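Local coordinates for protein serine-threonine phosphatase 2C (PDB 2I44) that probably removes phosphate groups from serine and threonine side chains of proteins, as a metal-dependent phosphatase of the PP2C family, with calcium bound in this crystal, at residues T9-L14 against V71-V76; T17-F22 against L42-V47; T89-S94 against T99-K104; S215-R220 against G235-M240; A21-I26 against Q283-G288. All blocks are in the same frame, centred on the assembly; numbering follows the deposited sequence.

Interaction 1: residues T9-L14 against V71-V76; sequences TIHVPL and VKDLVV
His11 offers one face of its imidazole to Lys72 and Asp73, and this face carries most of the contact. The apolar part is a CH-pi interaction, in which CE of Lys72 stands 4.2 Å from the His11 ring centroid and only 22° off the ring normal. CD of the same lysine reaches 3.7 Å from His11 ND1, because the chain, extended beyond CG, passes slantwise across that face. A second apolar touch lies one helical turn on, where the methyls Thr9 CG2 and Val76 CG2 meet tip to tip at 3.9 Å.

In fold terms, an N-terminal segment is laid on helix 66-80, one of the helices that flank the beta sandwich of PP2C phosphatases. Strand 38-43 ties the two together: Ile10 pairs with Leu42 through the backbone, while Thr41 OG1 bonds to Lys72 O.

The polar contacts hold the ring rather than bridge the segments. His11 ND1 is hydrogen-bonded to Phe40 O, and NE2 makes a weak, bent bond of 3.0 Å to Thr9 OG1. Asp73 OD1 sits 3.4 Å from His11 NE2, but it lies above the ring, at a poor angle for bonding, with the carboxylate turned 86° to the imidazole plane. The carboxylate could favour a charged imidazole, although the nearby Lys72 ammonium would work against it.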
# COMPACT_ATOMS: atom_id res chain seq x y z
N THR A 9 -0.82 -17.09 2.08
CA THR A 9 -1.18 -15.69 2.26
C THR A 9 -2.62 -15.55 2.72
O THR A 9 -3.45 -16.44 2.49
CB THR A 9 -0.99 -14.87 0.95
OG1 THR A 9 -1.68 -15.51 -0.13
CG2 THR A 9 0.49 -14.74 0.60
N ILE A 10 -2.93 -14.44 3.37
CA ILE A 10 -4.27 -14.18 3.84
C ILE A 10 -4.88 -13.01 3.07
O ILE A 10 -4.21 -12.01 2.82
CB ILE A 10 -4.27 -13.89 5.36
CG1 ILE A 10 -3.78 -15.14 6.10
CG2 ILE A 10 -5.66 -13.49 5.83
CD1 ILE A 10 -3.47 -14.94 7.56
N HIS A 11 -6.15 -13.16 2.69
CA HIS A 11 -6.84 -12.12 1.93
C HIS A 11 -8.25 -11.86 2.44
O HIS A 11 -9.07 -11.27 1.74
CB HIS A 11 -6.89 -12.50 0.45
CG HIS A 11 -5.55 -12.76 -0.16
ND1 HIS A 11 -4.64 -11.75 -0.42
CD2 HIS A 11 -4.96 -13.91 -0.57
CE1 HIS A 11 -3.56 -12.27 -0.96
NE2 HIS A 11 -3.73 -13.58 -1.06
N VAL A 12 -8.54 -12.30 3.65
CA VAL A 12 -9.86 -12.11 4.25
C VAL A 12 -9.68 -11.43 5.58
O VAL A 12 -8.59 -11.44 6.14
CB VAL A 12 -10.58 -13.47 4.49
CG1 VAL A 12 -10.90 -14.14 3.17
CG2 VAL A 12 -9.70 -14.38 5.35
N PRO A 13 -10.76 -10.82 6.12
CA PRO A 13 -10.67 -10.14 7.41
C PRO A 13 -10.00 -11.05 8.43
O PRO A 13 -10.29 -12.24 8.50
CB PRO A 13 -12.14 -9.87 7.75
CG PRO A 13 -12.72 -9.59 6.40
CD PRO A 13 -12.10 -10.68 5.53
N LEU A 14 -9.09 -10.48 9.22
CA LEU A 14 -8.35 -11.24 10.21
C LEU A 14 -8.51 -10.68 11.62
O LEU A 14 -8.00 -9.61 11.93
CB LEU A 14 -6.86 -11.24 9.84
CG LEU A 14 -5.83 -11.90 10.77
CD1 LEU A 14 -5.95 -13.42 10.70
CD2 LEU A 14 -4.43 -11.48 10.34
N VAL A 71 -3.54 -7.85 -8.44
CA VAL A 71 -2.22 -7.48 -7.94
C VAL A 71 -1.95 -8.07 -6.56
O VAL A 71 -0.81 -8.37 -6.23
CB VAL A 71 -2.03 -5.94 -7.90
CG1 VAL A 71 -2.50 -5.37 -6.57
CG2 VAL A 71 -0.57 -5.59 -8.16
N LYS A 72 -3.00 -8.27 -5.78
CA LYS A 72 -2.85 -8.81 -4.43
C LYS A 72 -2.26 -10.22 -4.41
O LYS A 72 -1.63 -10.61 -3.44
CB LYS A 72 -4.19 -8.83 -3.69
CG LYS A 72 -4.98 -10.09 -3.95
CD LYS A 72 -6.31 -10.09 -3.25
CE LYS A 72 -7.05 -11.38 -3.55
NZ LYS A 72 -8.41 -11.37 -2.96
N ASP A 73 -2.48 -10.97 -5.48
CA ASP A 73 -1.98 -12.34 -5.57
C ASP A 73 -0.67 -12.39 -6.34
O ASP A 73 -0.06 -13.46 -6.48
CB ASP A 73 -3.01 -13.26 -6.26
CG ASP A 73 -4.39 -13.20 -5.61
OD1 ASP A 73 -4.50 -13.40 -4.38
OD2 ASP A 73 -5.37 -12.97 -6.34
N LEU A 74 -0.22 -11.25 -6.84
CA LEU A 74 1.02 -11.20 -7.60
C LEU A 74 2.24 -10.72 -6.82
O LEU A 74 3.37 -11.09 -7.15
CB LEU A 74 0.85 -10.30 -8.83
CG LEU A 74 -0.26 -10.66 -9.83
CD1 LEU A 74 -0.27 -9.62 -10.96
CD2 LEU A 74 -0.02 -12.06 -10.40
N VAL A 75 2.02 -9.90 -5.80
CA VAL A 75 3.12 -9.35 -5.02
C VAL A 75 4.04 -10.33 -4.30
O VAL A 75 5.25 -10.22 -4.40
CB VAL A 75 2.62 -8.29 -4.00
CG1 VAL A 75 2.13 -7.06 -4.75
CG2 VAL A 75 1.51 -8.86 -3.14
N VAL A 76 3.48 -11.28 -3.56
CA VAL A 76 4.35 -12.22 -2.86
C VAL A 76 5.12 -13.10 -3.85
O VAL A 76 6.35 -13.24 -3.73
CB VAL A 76 3.55 -13.06 -1.83
CG1 VAL A 76 4.43 -14.16 -1.24
CG2 VAL A 76 3.07 -12.16 -0.70

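Interaction 2: residues T17-F22 against L42-V47; sequences TSYPAF and LCPQLV
Tyr19 brings the CD1-CE1 side of its phenol ring obliquely over CB of Pro44, with CE1 of the tyrosine 3.5 Å from CB of the proline and the ring neighbour CD1 3.8 Å from that same carbon. The contact spans the two sheets of the PP2C beta sandwich near their edge: strand 17-19 is outermost in one, and Pro44 follows directly on strand 38-43 of the other.

A tight beta hairpin presents the tyrosine. Pro20 and Ala21 form its two-residue turn, with backbone angles of type I, and Tyr19 N bonds to Phe22 O at 2.8 Å, whereas the return bond from Phe22 N to Tyr19 O is long and weak. With its CG held beside the backbone N (chi1 -65°), the Tyr19 ring turns to the proline.

Phe22 backs this arrangement from the same hairpin. Tyr19 CB lies over the centre of its ring, 3.9 Å above the plane, and Phe56 of the second sheet meets Phe22 edge-to-face, so the phenylalanine is held between the layers. Ile10 also packs on Tyr19. At the rim of the Phe22 ring, near its plane, CZ approaches Pro44 O to 4.2 Å.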
# COMPACT_ATOMS: atom_id res chain seq x y z
N THR A 17 -4.79 -11.75 15.81
CA THR A 17 -4.04 -13.01 15.72
C THR A 17 -2.57 -12.83 16.10
O THR A 17 -1.88 -11.96 15.56
CB THR A 17 -4.12 -13.58 14.29
OG1 THR A 17 -5.49 -13.73 13.91
CG2 THR A 17 -3.43 -14.93 14.21
N SER A 18 -2.09 -13.65 17.03
CA SER A 18 -0.71 -13.58 17.52
C SER A 18 0.30 -14.40 16.71
O SER A 18 0.11 -15.60 16.48
CB SER A 18 -0.65 -14.01 18.99
OG SER A 18 0.68 -13.98 19.48
N TYR A 19 1.38 -13.75 16.30
CA TYR A 19 2.44 -14.40 15.54
C TYR A 19 3.74 -14.19 16.31
O TYR A 19 3.83 -13.33 17.19
CB TYR A 19 2.53 -13.80 14.13
CG TYR A 19 1.31 -14.06 13.27
CD1 TYR A 19 1.09 -15.31 12.68
CD2 TYR A 19 0.35 -13.07 13.07
CE1 TYR A 19 -0.05 -15.56 11.91
CE2 TYR A 19 -0.79 -13.31 12.31
CZ TYR A 19 -0.99 -14.55 11.73
OH TYR A 19 -2.12 -14.77 10.97
N PRO A 20 4.77 -14.98 16.00
CA PRO A 20 6.06 -14.86 16.69
C PRO A 20 6.60 -13.44 16.87
O PRO A 20 6.92 -13.03 17.99
CB PRO A 20 6.97 -15.74 15.84
CG PRO A 20 6.05 -16.85 15.45
CD PRO A 20 4.80 -16.11 15.04
N ALA A 21 6.68 -12.68 15.78
CA ALA A 21 7.22 -11.32 15.86
C ALA A 21 6.21 -10.18 15.86
O ALA A 21 6.61 -9.02 15.85
CB ALA A 21 8.24 -11.11 14.74
N PHE A 22 4.92 -10.49 15.89
CA PHE A 22 3.92 -9.43 15.85
C PHE A 22 2.50 -9.96 15.95
O PHE A 22 2.26 -11.14 15.70
CB PHE A 22 4.04 -8.68 14.53
CG PHE A 22 3.77 -9.56 13.34
CD1 PHE A 22 2.47 -9.72 12.84
CD2 PHE A 22 4.80 -10.29 12.76
CE1 PHE A 22 2.21 -10.59 11.78
CE2 PHE A 22 4.55 -11.17 11.70
CZ PHE A 22 3.25 -11.32 11.21
N LEU A 42 -1.66 -10.55 3.41
CA LEU A 42 -0.81 -10.71 4.57
C LEU A 42 -0.16 -12.09 4.53
O LEU A 42 -0.86 -13.11 4.49
CB LEU A 42 -1.62 -10.55 5.87
CG LEU A 42 -0.82 -10.45 7.18
CD1 LEU A 42 -1.71 -9.94 8.29
CD2 LEU A 42 -0.25 -11.79 7.54
N CYS A 43 1.16 -12.12 4.52
CA CYS A 43 1.90 -13.38 4.51
C CYS A 43 2.65 -13.49 5.84
O CYS A 43 3.74 -12.95 6.00
CB CYS A 43 2.90 -13.40 3.34
SG CYS A 43 3.70 -15.00 3.08
N PRO A 44 2.06 -14.20 6.82
CA PRO A 44 2.65 -14.38 8.16
C PRO A 44 4.06 -14.96 8.22
O PRO A 44 4.87 -14.54 9.05
CB PRO A 44 1.61 -15.25 8.87
CG PRO A 44 1.03 -16.05 7.77
CD PRO A 44 0.86 -15.04 6.67
N GLN A 45 4.36 -15.93 7.36
CA GLN A 45 5.70 -16.52 7.32
C GLN A 45 6.21 -16.43 5.89
O GLN A 45 5.94 -17.29 5.06
CB GLN A 45 5.67 -17.98 7.79
CG GLN A 45 6.99 -18.70 7.55
CD GLN A 45 7.00 -20.12 8.10
OE1 GLN A 45 7.16 -20.34 9.30
NE2 GLN A 45 6.81 -21.10 7.22
N LEU A 46 6.95 -15.36 5.61
CA LEU A 46 7.47 -15.11 4.27
C LEU A 46 8.67 -15.97 3.89
O LEU A 46 8.84 -16.34 2.73
CB LEU A 46 7.81 -13.63 4.14
CG LEU A 46 8.15 -13.11 2.74
CD1 LEU A 46 6.97 -13.31 1.81
CD2 LEU A 46 8.51 -11.63 2.84
N VAL A 47 9.51 -16.30 4.87
CA VAL A 47 10.69 -17.11 4.62
C VAL A 47 10.63 -18.44 5.36
O VAL A 47 10.76 -18.49 6.58
CB VAL A 47 11.98 -16.36 5.05
CG1 VAL A 47 13.21 -17.21 4.73
CG2 VAL A 47 12.05 -15.01 4.34

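Interaction 3: residues T89-S94 against T99-K104; sequences TEMLRS and TEVDEK
Lys104 N donates to Val101 O at 2.8 Å, and also to Glu100 O at 3.0 Å, so one amide hydrogen is shared between two carbonyls of the helix. Val101 and Lys104, about one turn apart, are the two residues that Met91, a selenomethionine here, touches from the neighbouring helix.

Met91 carries the contact. Its CG is anti to the backbone N (chi1 -171°) and the next torsion is extended as well, which carries the selenium straight across to the other helix; the chain then bends at chi3 and turns the terminal methyl toward the Lys104 side chain. SE rests 4.0 Å from Val101 CA, close against the main chain, while Met91 CG is 4.2 Å from Val101 CG2. Farther out, Met91 CE fits against the aliphatic part of Lys104, 3.9 Å from its CB and 4.0 Å from its CD, the two side chains crossing at about a right angle.

The motif is an antiparallel alpha-alpha hairpin: helix 83-92 ends, a short link reverses the chain, and the long helix 98-130 runs back beside it, in the helical layer that covers one sheet of the PP2C sandwich. The packing is apolar and lopsided, with Val101 buried and Lys104 on the solvent side. Lys147, in a loop of that sheet, touches both Val101 and Leu92. Where helix 83-92 closes, Ser94 N still bonds to Met91 O at 3.2 Å.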
# COMPACT_ATOMS: atom_id res chain seq x y z
N THR A 89 17.51 -14.38 1.01
CA THR A 89 17.34 -15.69 1.59
C THR A 89 18.70 -16.35 1.85
O THR A 89 18.93 -16.89 2.92
CB THR A 89 16.48 -16.59 0.68
OG1 THR A 89 15.12 -16.14 0.71
CG2 THR A 89 16.52 -18.04 1.14
N GLU A 90 19.60 -16.28 0.87
CA GLU A 90 20.92 -16.88 1.02
C GLU A 90 21.70 -16.31 2.20
O GLU A 90 22.35 -17.06 2.94
CB GLU A 90 21.74 -16.69 -0.26
CG GLU A 90 21.11 -17.30 -1.50
CD GLU A 90 22.00 -17.17 -2.72
OE1 GLU A 90 23.10 -17.78 -2.71
OE2 GLU A 90 21.61 -16.45 -3.67
N MSE A 91 21.62 -14.99 2.38
CA MSE A 91 22.34 -14.33 3.46
C MSE A 91 21.75 -14.66 4.83
O MSE A 91 22.48 -14.79 5.81
CB MSE A 91 22.33 -12.82 3.26
CG MSE A 91 23.24 -12.08 4.22
SE MSE A 91 23.24 -10.18 3.89
CE MSE A 91 24.25 -10.18 2.24
N LEU A 92 20.43 -14.79 4.90
CA LEU A 92 19.79 -15.13 6.16
C LEU A 92 20.15 -16.57 6.54
O LEU A 92 20.16 -16.92 7.72
CB LEU A 92 18.26 -14.99 6.05
CG LEU A 92 17.71 -13.55 6.01
CD1 LEU A 92 16.22 -13.58 5.75
CD2 LEU A 92 18.02 -12.85 7.32
N ARG A 93 20.46 -17.39 5.54
CA ARG A 93 20.82 -18.79 5.77
C ARG A 93 22.33 -19.01 5.81
O ARG A 93 22.79 -20.16 5.84
CB ARG A 93 20.20 -19.67 4.68
CG ARG A 93 18.69 -19.73 4.74
CD ARG A 93 18.09 -20.52 3.59
NE ARG A 93 16.63 -20.54 3.69
CZ ARG A 93 15.82 -21.13 2.82
NH1 ARG A 93 16.32 -21.76 1.76
NH2 ARG A 93 14.51 -21.10 3.01
N SER A 94 23.09 -17.92 5.82
CA SER A 94 24.56 -18.01 5.82
C SER A 94 25.19 -17.73 7.18
O SER A 94 24.51 -17.40 8.14
CB SER A 94 25.13 -17.02 4.82
OG SER A 94 25.08 -15.71 5.37
N THR A 99 26.80 -8.00 12.08
CA THR A 99 27.10 -6.62 11.71
C THR A 99 27.02 -6.45 10.19
O THR A 99 26.53 -5.44 9.68
CB THR A 99 28.51 -6.22 12.19
OG1 THR A 99 28.50 -6.10 13.62
CG2 THR A 99 28.95 -4.91 11.56
N GLU A 100 27.50 -7.47 9.48
CA GLU A 100 27.53 -7.45 8.02
C GLU A 100 26.12 -7.59 7.43
O GLU A 100 25.78 -6.92 6.46
CB GLU A 100 28.43 -8.57 7.52
CG GLU A 100 29.13 -8.25 6.21
CD GLU A 100 30.17 -9.30 5.85
OE1 GLU A 100 31.02 -9.60 6.71
OE2 GLU A 100 30.13 -9.81 4.71
N VAL A 101 25.32 -8.47 8.03
CA VAL A 101 23.96 -8.68 7.57
C VAL A 101 23.25 -7.34 7.67
O VAL A 101 22.86 -6.74 6.67
CB VAL A 101 23.21 -9.70 8.45
CG1 VAL A 101 21.73 -9.72 8.07
CG2 VAL A 101 23.81 -11.08 8.26
N ASP A 102 23.10 -6.86 8.90
CA ASP A 102 22.44 -5.60 9.18
C ASP A 102 22.95 -4.44 8.33
O ASP A 102 22.29 -3.42 8.21
CB ASP A 102 22.57 -5.25 10.66
CG ASP A 102 21.64 -6.07 11.52
OD1 ASP A 102 21.38 -7.24 11.18
OD2 ASP A 102 21.18 -5.54 12.55
N GLU A 103 24.12 -4.61 7.73
CA GLU A 103 24.68 -3.56 6.91
C GLU A 103 24.30 -3.71 5.44
O GLU A 103 24.17 -2.71 4.73
CB GLU A 103 26.20 -3.53 7.05
CG GLU A 103 26.87 -2.47 6.20
CD GLU A 103 28.30 -2.22 6.63
OE1 GLU A 103 29.07 -3.20 6.78
OE2 GLU A 103 28.66 -1.03 6.83
N LYS A 104 24.12 -4.94 4.99
CA LYS A 104 23.79 -5.19 3.60
C LYS A 104 22.31 -5.49 3.36
O LYS A 104 21.78 -5.23 2.28
CB LYS A 104 24.65 -6.34 3.07
CG LYS A 104 26.14 -6.14 3.32
CD LYS A 104 26.99 -7.30 2.81
CE LYS A 104 27.07 -7.31 1.29
NZ LYS A 104 27.87 -8.47 0.79

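Interaction 4: residues S215-R220 against G235-M240; sequences SFRKSR and GKDLKM
Arg217 sends its side chain toward Asp237, beginning at CB, from which CG lies anti to the carbonyl carbon, beside the backbone N. The chain is extended as far as CD, and a turn about the CG-CD bond (chi3 67°) brings the guanidinium round to the acid. NE makes a long, weak ion pair with Glu222. CZ lies 3.4 Å from Asp237 OD2, the oxygen on which the two outer nitrogens converge. NH1 makes the strong bond, 2.7 Å to Asp237 OD2 at 163°; the oxygen lies in the guanidinium plane, but the donor reaches OD2 from the anti side and well out of the carboxylate plane. NH2 adds a weak one, 3.2 Å to that same Asp237 OD2. The two flat groups are inclined by 54°, and the bridge uses one carboxylate oxygen rather than pairing both.

The other oxygen is claimed by a lysine: Lys236 NZ meets Asp237 OD1 at 2.8 Å, on its syn side, making a three-residue salt-bridge network. Asp213 bonds Arg217 NH1 and Asp134 bonds Lys236 NZ, and the two bases probably offset the closeness of Asp134 and Asp237.

The arginine projects from the short helix 214-219, probably part of the flap subdomain of PP2C enzymes, onto the loop between strands 233-234 and 248-253, where Asp237 is backbone-bonded to Asp134.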
# COMPACT_ATOMS: atom_id res chain seq x y z
N SER A 215 -9.04 13.54 -24.72
CA SER A 215 -9.96 14.36 -25.50
C SER A 215 -10.51 13.61 -26.71
O SER A 215 -11.71 13.63 -26.96
CB SER A 215 -9.26 15.65 -25.95
OG SER A 215 -10.22 16.58 -26.42
N PHE A 216 -9.64 12.95 -27.46
CA PHE A 216 -10.10 12.22 -28.63
C PHE A 216 -11.04 11.07 -28.26
O PHE A 216 -12.06 10.86 -28.92
CB PHE A 216 -8.92 11.70 -29.45
CG PHE A 216 -8.32 12.75 -30.35
CD1 PHE A 216 -9.12 13.47 -31.23
CD2 PHE A 216 -6.95 13.01 -30.33
CE1 PHE A 216 -8.58 14.44 -32.08
CE2 PHE A 216 -6.39 13.97 -31.18
CZ PHE A 216 -7.21 14.69 -32.05
N ARG A 217 -10.70 10.34 -27.20
CA ARG A 217 -11.55 9.24 -26.79
C ARG A 217 -12.87 9.75 -26.23
O ARG A 217 -13.90 9.06 -26.30
CB ARG A 217 -10.83 8.37 -25.76
CG ARG A 217 -9.53 7.82 -26.31
CD ARG A 217 -8.76 7.02 -25.30
NE ARG A 217 -9.45 5.78 -24.93
CZ ARG A 217 -8.83 4.72 -24.43
NH1 ARG A 217 -7.51 4.75 -24.25
NH2 ARG A 217 -9.51 3.63 -24.12
N LYS A 218 -12.85 10.96 -25.69
CA LYS A 218 -14.04 11.56 -25.12
C LYS A 218 -14.98 12.02 -26.23
O LYS A 218 -16.20 11.91 -26.11
CB LYS A 218 -13.65 12.75 -24.22
CG LYS A 218 -14.77 13.25 -23.30
CD LYS A 218 -15.26 12.15 -22.37
CE LYS A 218 -16.39 12.65 -21.48
NZ LYS A 218 -17.14 11.52 -20.85
N SER A 219 -14.42 12.54 -27.32
CA SER A 219 -15.23 13.00 -28.44
C SER A 219 -15.80 11.80 -29.18
O SER A 219 -16.86 11.87 -29.80
CB SER A 219 -14.40 13.84 -29.40
OG SER A 219 -13.53 13.02 -30.16
N ARG A 220 -15.08 10.68 -29.13
CA ARG A 220 -15.52 9.47 -29.80
C ARG A 220 -16.68 8.85 -29.03
O ARG A 220 -17.12 7.74 -29.33
CB ARG A 220 -14.35 8.47 -29.89
CG ARG A 220 -14.70 7.20 -30.64
CD ARG A 220 -15.22 7.52 -32.03
NE ARG A 220 -14.18 8.11 -32.87
CZ ARG A 220 -13.20 7.42 -33.45
NH1 ARG A 220 -13.11 6.10 -33.29
NH2 ARG A 220 -12.29 8.05 -34.18
N GLY A 235 -3.74 0.77 -14.67
CA GLY A 235 -3.85 2.00 -15.43
C GLY A 235 -3.19 1.83 -16.79
O GLY A 235 -2.46 2.70 -17.26
N LYS A 236 -3.46 0.69 -17.44
CA LYS A 236 -2.88 0.40 -18.75
C LYS A 236 -2.81 1.60 -19.69
O LYS A 236 -1.73 1.95 -20.17
CB LYS A 236 -3.65 -0.74 -19.44
CG LYS A 236 -3.09 -1.11 -20.82
CD LYS A 236 -3.75 -2.39 -21.38
CE LYS A 236 -5.21 -2.19 -21.75
NZ LYS A 236 -5.39 -1.35 -22.96
N ASP A 237 -3.94 2.23 -19.94
CA ASP A 237 -3.97 3.37 -20.86
C ASP A 237 -3.50 4.71 -20.31
O ASP A 237 -3.83 5.77 -20.87
CB ASP A 237 -5.36 3.48 -21.49
CG ASP A 237 -5.67 2.32 -22.43
OD1 ASP A 237 -4.87 1.35 -22.46
OD2 ASP A 237 -6.69 2.37 -23.15
N LEU A 238 -2.73 4.67 -19.23
CA LEU A 238 -2.16 5.89 -18.64
C LEU A 238 -0.67 5.67 -18.38
O LEU A 238 0.09 6.62 -18.19
CB LEU A 238 -2.86 6.23 -17.31
CG LEU A 238 -4.30 6.75 -17.37
CD1 LEU A 238 -4.82 6.96 -15.95
CD2 LEU A 238 -4.37 8.04 -18.18
N LYS A 239 -0.26 4.40 -18.40
CA LYS A 239 1.14 4.05 -18.15
C LYS A 239 2.10 4.66 -19.18
O LYS A 239 3.31 4.72 -18.93
CB LYS A 239 1.29 2.52 -18.10
CG LYS A 239 1.84 1.96 -16.76
CD LYS A 239 1.13 2.58 -15.56
CE LYS A 239 1.66 2.06 -14.21
NZ LYS A 239 1.02 0.78 -13.75
N MSE A 240 1.58 5.10 -20.32
CA MSE A 240 2.44 5.70 -21.33
C MSE A 240 2.33 7.22 -21.26
O MSE A 240 3.00 7.94 -22.00
CB MSE A 240 2.07 5.21 -22.75
CG MSE A 240 0.72 5.71 -23.29
SE MSE A 240 -0.86 4.77 -22.61
CE MSE A 240 -0.90 3.30 -23.87

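Interaction 5: residues A21-I26 against Q283-G288; sequences AFDAAI and QARQEG
The guanidinium of Arg285 meets Asp23 at its edge: OD2 of the aspartate lies 3.0 Å from NH2 of the arginine, 21° out of the guanidinium plane. On the acid side, OD2 is approached from its anti side, by a donor tilted out of the carboxylate plane. The two planes stand 65° apart, so this is a salt bridge carried by one hydrogen bond, with an N-H...O angle of 141°, not a paired fork.

Length makes the bridge possible, since the nearest CA atoms, of Asp23 and Arg285, are 10.0 Å apart. Arg285 spans the gap with a chain extended from CG to NE, while Asp23 leans out from its strand.

Here a helix of the outer layer, 274-286, is tied to strand 22-29 of the PP2C sandwich sheet that it covers; Phe319, on the adjacent strand, packs against Arg285. A Schellman motif ends the helix just past the arginine: Gly288, with positive phi, returns its N to Arg285 O at 2.8 Å, and Arg289 N bonds to Ala284 O.

The second oxygen of the acid, Asp23 OD1, forms a salt bridge with Lys321 near the C-terminus and accepts a weak bond from Ser18 OG.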
# COMPACT_ATOMS: atom_id res chain seq x y z
N ALA A 21 6.68 -12.68 15.78
CA ALA A 21 7.22 -11.32 15.86
C ALA A 21 6.21 -10.18 15.86
O ALA A 21 6.61 -9.02 15.85
CB ALA A 21 8.24 -11.11 14.74
N PHE A 22 4.92 -10.49 15.89
CA PHE A 22 3.92 -9.43 15.85
C PHE A 22 2.50 -9.96 15.95
O PHE A 22 2.26 -11.14 15.70
CB PHE A 22 4.04 -8.68 14.53
CG PHE A 22 3.77 -9.56 13.34
CD1 PHE A 22 2.47 -9.72 12.84
CD2 PHE A 22 4.80 -10.29 12.76
CE1 PHE A 22 2.21 -10.59 11.78
CE2 PHE A 22 4.55 -11.17 11.70
CZ PHE A 22 3.25 -11.32 11.21
N ASP A 23 1.57 -9.08 16.30
CA ASP A 23 0.16 -9.45 16.35
C ASP A 23 -0.48 -8.64 15.23
O ASP A 23 -0.11 -7.48 15.00
CB ASP A 23 -0.46 -9.07 17.70
CG ASP A 23 0.25 -9.72 18.87
OD1 ASP A 23 0.71 -10.87 18.71
OD2 ASP A 23 0.35 -9.09 19.94
N ALA A 24 -1.43 -9.24 14.52
CA ALA A 24 -2.05 -8.53 13.42
C ALA A 24 -3.56 -8.66 13.39
O ALA A 24 -4.13 -9.62 13.90
CB ALA A 24 -1.46 -8.99 12.10
N ALA A 25 -4.19 -7.68 12.76
CA ALA A 25 -5.63 -7.65 12.61
C ALA A 25 -5.92 -6.95 11.29
O ALA A 25 -5.17 -6.05 10.89
CB ALA A 25 -6.27 -6.89 13.76
N ILE A 26 -6.98 -7.36 10.61
CA ILE A 26 -7.34 -6.74 9.35
C ILE A 26 -8.85 -6.64 9.28
O ILE A 26 -9.54 -7.62 9.53
CB ILE A 26 -6.87 -7.58 8.13
CG1 ILE A 26 -5.40 -7.98 8.29
CG2 ILE A 26 -7.05 -6.79 6.84
CD1 ILE A 26 -4.93 -8.95 7.23
N GLN A 283 -5.40 2.02 21.87
CA GLN A 283 -6.41 1.86 22.90
C GLN A 283 -7.19 0.57 22.72
O GLN A 283 -7.44 -0.14 23.69
CB GLN A 283 -7.38 3.05 22.91
CG GLN A 283 -8.59 2.80 23.80
CD GLN A 283 -9.20 4.07 24.36
OE1 GLN A 283 -8.52 4.84 25.04
NE2 GLN A 283 -10.48 4.29 24.09
N ALA A 284 -7.59 0.27 21.49
CA ALA A 284 -8.35 -0.94 21.22
C ALA A 284 -7.60 -2.15 21.76
O ALA A 284 -8.17 -2.99 22.46
CB ALA A 284 -8.58 -1.09 19.72
N ARG A 285 -6.32 -2.24 21.43
CA ARG A 285 -5.51 -3.36 21.88
C ARG A 285 -5.51 -3.41 23.41
O ARG A 285 -5.78 -4.45 24.01
CB ARG A 285 -4.08 -3.19 21.39
CG ARG A 285 -3.25 -4.45 21.53
CD ARG A 285 -1.78 -4.14 21.37
NE ARG A 285 -0.99 -5.37 21.31
CZ ARG A 285 0.33 -5.40 21.42
NH1 ARG A 285 1.01 -4.28 21.61
NH2 ARG A 285 0.97 -6.56 21.35
N GLN A 286 -5.21 -2.27 24.01
CA GLN A 286 -5.17 -2.10 25.46
C GLN A 286 -6.42 -2.63 26.15
O GLN A 286 -6.37 -3.14 27.27
CB GLN A 286 -4.98 -0.62 25.79
CG GLN A 286 -5.11 -0.24 27.26
CD GLN A 286 -4.10 -0.95 28.13
OE1 GLN A 286 -2.95 -1.13 27.75
NE2 GLN A 286 -4.54 -1.36 29.32
N GLU A 287 -7.56 -2.51 25.47
CA GLU A 287 -8.83 -2.96 26.01
C GLU A 287 -9.30 -4.28 25.43
O GLU A 287 -10.45 -4.67 25.60
CB GLU A 287 -9.89 -1.89 25.77
CG GLU A 287 -9.57 -0.57 26.43
CD GLU A 287 -10.46 0.55 25.94
OE1 GLU A 287 -11.43 0.26 25.21
OE2 GLU A 287 -10.19 1.72 26.29
N GLY A 288 -8.40 -4.97 24.73
CA GLY A 288 -8.76 -6.25 24.14
C GLY A 288 -9.72 -6.20 22.96
O GLY A 288 -10.36 -7.21 22.67

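Interactions 1, 2 and 5 form one connected cluster built on the N-terminal segment, with centres 13 to 20 Å apart. Interactions 2 and 5 share Ala21 and Phe22; interactions 1 and 2 also touch where Leu14 packs on Leu42, and Leu14 O bonds to Ile26 N between 1 and 5. Through them the N-terminus links a helix of one outer layer, both sheets and a helix of the other, the four-layered architecture of PP2C. Interaction 3 follows along the chain, 27 Å from interaction 1, joining helix 83-92, the next after 66-80, to helix 98-130. Interaction 4 lies on the opposite side of the chain's centre from interaction 3, 46 Å away. Interaction 5 closes last, joining chain regions 257 residues apart.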